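Local coordinates for uncharacterized protein (Trypanosoma congolense, PDB 4E40), which probably acts as a cell-surface receptor for haptoglobin-hemoglobin in nutrient uptake by the trypanosome, this chain being its elongated helical-bundle part, at residues A[19-24]-A[162-167]. Residues are numbered along the deposited sequence.
Sequences CELRAQ and CSESTN. Unlike the reference sequence in segment 162-167: Glu164 (reference Asn).
A disulfide ties a loop to a helix in the haptoglobin-hemoglobin receptor domain, an elongated helical bundle: residues 19-24 are regular helix, with Ala23 N hydrogen-bonded to Cys19 O (3.1 Å), and 162-167 is an extended, non-regular loop segment (phi/psi from -64/122 to -151/162) laid along it. CA-CA separations of 6.0 Å for Cys19-Cys162 and 4.5 Å for Ala23-Thr166 fix the register, and about 450 Å² is buried. Both cysteines are t (chi1 -163° and 169°); the CA-to-CB bond of each points toward the other segment, and chi3 of +88°, close to the favoured 90°, with Cys19 SG - Cys162 SG at 2.1 Å describes a right-handed disulfide.

The CA-to-CB bond of Arg22 points sideways, and chi1 t, chi2 off-well (-100°) and chi3 m bend the guanidinium over the loop, one face on Glu164 CA. Arg22 NH2 makes a weak hydrogen bond to Ser163 O (3.4 Å), while Arg22 NH1 lies 3.6 Å from Glu164 OE1, a long salt bridge of charge alone, because the oxygen lies well out of plane; NH1 hydrogen-bonds Ser141 of helix 82-147. Water 1 accepts from Arg22 NE (2.7 Å) and donates to Cys19 O (2.9 Å) and Ser163 O (3.1 Å).

Ala23, small enough for close approach, sends CA-H to Ser165 O (CA-O 3.4 Å). Asn167, chi1 t, has its CA-to-CB bond toward the helix; its OD1 accepts from Asp169 N, and water 2 links Asn167 ND2 (3.2 Å) to Glu20 OE1 (2.8 Å). The direct backbone hydrogen bond runs from Asn167 N to Ala23 O, 3.0 Å at 169°.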
ATOM      1  N   CYS A  19      13.761 -20.974 -22.144  1.00 18.60           N
ATOM      2  CA  CYS A  19      12.623 -20.324 -22.864  1.00 19.57           C
ATOM      3  C   CYS A  19      11.584 -19.868 -21.856  1.00 19.15           C
ATOM      4  O   CYS A  19      11.152 -18.701 -21.865  1.00 19.07           O
ATOM      5  CB  CYS A  19      12.002 -21.362 -23.820  1.00 21.68           C
ATOM      6  SG  CYS A  19      10.983 -20.487 -25.033  1.00 29.78           S
ATOM      7  N   GLU A  20      11.212 -20.785 -20.932  1.00 17.98           N
ATOM      8  CA  GLU A  20      10.221 -20.420 -19.894  1.00 18.33           C
ATOM      9  C   GLU A  20      10.766 -19.308 -18.990  1.00 18.12           C
ATOM     10  O   GLU A  20      10.032 -18.394 -18.608  1.00 18.73           O
ATOM     11  CB  GLU A  20       9.788 -21.630 -19.058  1.00 20.14           C
ATOM     12  CG  GLU A  20       8.766 -21.296 -17.949  1.00 22.57           C
ATOM     13  CD  GLU A  20       7.536 -20.570 -18.465  1.00 27.06           C
ATOM     14  OE1 GLU A  20       7.250 -20.652 -19.694  1.00 29.85           O
ATOM     15  OE2 GLU A  20       6.846 -19.886 -17.672  1.00 25.41           O
ATOM     16  N   LEU A  21      12.025 -19.412 -18.577  1.00 16.09           N
ATOM     17  CA  LEU A  21      12.621 -18.377 -17.730  1.00 15.48           C
ATOM     18  C   LEU A  21      12.563 -17.007 -18.427  1.00 16.02           C
ATOM     19  O   LEU A  21      12.245 -16.004 -17.785  1.00 17.17           O
ATOM     20  CB  LEU A  21      14.079 -18.703 -17.410  1.00 15.86           C
ATOM     21  CG  LEU A  21      14.879 -17.706 -16.569  1.00 16.47           C
ATOM     22  CD1 LEU A  21      14.198 -17.420 -15.219  1.00 16.97           C
ATOM     23  CD2 LEU A  21      16.337 -18.109 -16.354  1.00 16.90           C
ATOM     24  N   ARG A  22      12.919 -16.978 -19.716  1.00 15.96           N
ATOM     25  CA  ARG A  22      12.894 -15.691 -20.430  1.00 16.45           C
ATOM     26  C   ARG A  22      11.479 -15.110 -20.422  1.00 16.99           C
ATOM     27  O   ARG A  22      11.333 -13.881 -20.224  1.00 18.03           O
ATOM     28  CB  ARG A  22      13.381 -15.897 -21.878  1.00 17.94           C
ATOM     29  CG  ARG A  22      13.632 -14.566 -22.611  1.00 22.26           C
ATOM     30  CD  ARG A  22      12.439 -14.223 -23.540  1.00 25.76           C
ATOM     31  NE  ARG A  22      12.185 -15.257 -24.544  1.00 27.21           N
ATOM     32  CZ  ARG A  22      12.905 -15.475 -25.673  1.00 27.51           C
ATOM     33  NH1 ARG A  22      13.955 -14.706 -25.999  1.00 32.05           N
ATOM     34  NH2 ARG A  22      12.581 -16.474 -26.495  1.00 28.75           N
ATOM     35  N   ALA A  23      10.464 -15.934 -20.653  1.00 17.32           N
ATOM     36  CA  ALA A  23       9.059 -15.462 -20.633  1.00 17.16           C
ATOM     37  C   ALA A  23       8.672 -14.924 -19.258  1.00 18.29           C
ATOM     38  O   ALA A  23       7.993 -13.885 -19.165  1.00 18.48           O
ATOM     39  CB  ALA A  23       8.076 -16.528 -21.072  1.00 19.59           C
ATOM     40  N   GLN A  24       9.198 -15.567 -18.194  1.00 17.23           N
ATOM     41  CA  GLN A  24       8.922 -15.037 -16.828  1.00 17.61           C
ATOM     42  C   GLN A  24       9.621 -13.692 -16.585  1.00 17.22           C
ATOM     43  O   GLN A  24       9.030 -12.767 -16.044  1.00 17.35           O
ATOM     44  CB  GLN A  24       9.411 -16.003 -15.744  1.00 19.04           C
ATOM     45  CG  GLN A  24       8.746 -17.371 -15.772  1.00 22.54           C
ATOM     46  CD  GLN A  24       7.589 -17.546 -14.892  1.00 23.51           C
ATOM     47  OE1 GLN A  24       6.520 -18.012 -15.364  1.00 34.07           O
ATOM     48  NE2 GLN A  24       7.664 -17.007 -13.718  1.00 18.48           N
ATOM     49  N   CYS A 162      11.787 -22.321 -29.696  1.00 32.19           N
ATOM     50  CA  CYS A 162      11.473 -21.434 -28.603  1.00 32.49           C
ATOM     51  C   CYS A 162      10.987 -20.113 -29.194  1.00 35.59           C
ATOM     52  O   CYS A 162      11.711 -19.422 -29.901  1.00 37.29           O
ATOM     53  CB  CYS A 162      12.674 -21.207 -27.665  1.00 29.12           C
ATOM     54  SG  CYS A 162      12.452 -19.858 -26.427  1.00 32.25           S
ATOM     55  N   SER A 163       9.752 -19.768 -28.913  1.00 36.12           N
ATOM     56  CA  SER A 163       9.288 -18.459 -29.403  1.00 38.87           C
ATOM     57  C   SER A 163       9.483 -17.387 -28.330  1.00 37.99           C
ATOM     58  O   SER A 163       9.424 -17.690 -27.143  1.00 39.74           O
ATOM     59  CB  SER A 163       7.826 -18.544 -29.831  1.00 42.55           C
ATOM     60  OG  SER A 163       7.013 -18.910 -28.729  1.00 50.90           O
ATOM     61  N   GLU A 164       9.746 -16.152 -28.774  1.00 36.81           N
ATOM     62  CA  GLU A 164       9.769 -14.988 -27.886  1.00 36.23           C
ATOM     63  C   GLU A 164       8.373 -14.779 -27.325  1.00 35.09           C
ATOM     64  O   GLU A 164       7.425 -14.712 -28.093  1.00 36.94           O
ATOM     65  CB  GLU A 164      10.176 -13.769 -28.680  1.00 42.75           C
ATOM     66  CG  GLU A 164      11.669 -13.567 -28.755  1.00 51.58           C
ATOM     67  CD  GLU A 164      12.008 -12.103 -28.646  1.00 58.19           C
ATOM     68  OE1 GLU A 164      12.861 -11.750 -27.798  1.00 63.81           O
ATOM     69  OE2 GLU A 164      11.385 -11.305 -29.388  1.00 59.44           O
ATOM     70  N   SER A 165       8.200 -14.786 -26.002  1.00 30.71           N
ATOM     71  CA  SER A 165       6.866 -14.635 -25.457  1.00 29.99           C
ATOM     72  C   SER A 165       6.940 -13.987 -24.090  1.00 27.26           C
ATOM     73  O   SER A 165       8.020 -13.868 -23.506  1.00 27.13           O
ATOM     74  CB  SER A 165       6.154 -15.978 -25.335  1.00 34.45           C
ATOM     75  OG  SER A 165       6.941 -16.853 -24.557  1.00 36.72           O
ATOM     76  N   THR A 166       5.821 -13.462 -23.645  1.00 24.75           N
ATOM     77  CA  THR A 166       5.775 -12.862 -22.294  1.00 22.94           C
ATOM     78  C   THR A 166       4.790 -13.654 -21.490  1.00 22.66           C
ATOM     79  O   THR A 166       3.663 -13.925 -21.966  1.00 24.06           O
ATOM     80  CB  THR A 166       5.305 -11.420 -22.373  1.00 23.60           C
ATOM     81  OG1 THR A 166       6.242 -10.677 -23.167  1.00 26.25           O
ATOM     82  CG2 THR A 166       5.265 -10.768 -21.006  1.00 23.64           C
ATOM     83  N   ASN A 167       5.165 -14.033 -20.259  1.00 20.04           N
ATOM     84  CA  ASN A 167       4.227 -14.682 -19.410  1.00 20.77           C
ATOM     85  C   ASN A 167       3.533 -13.622 -18.562  1.00 19.94           C
ATOM     86  O   ASN A 167       4.192 -12.820 -17.874  1.00 20.32           O
ATOM     87  CB  ASN A 167       4.949 -15.729 -18.534  1.00 21.14           C
ATOM     88  CG  ASN A 167       3.983 -16.504 -17.634  1.00 22.74           C
ATOM     89  OD1 ASN A 167       3.239 -15.931 -16.880  1.00 22.70           O
ATOM     90  ND2 ASN A 167       4.101 -17.815 -17.637  1.00 28.67           N
TER
HETATM   91  O   HOH W   1      10.322 -17.243 -24.199  1.00 24.48           O
HETATM   92  O   HOH W   2       5.323 -18.735 -20.443  1.00 34.92           O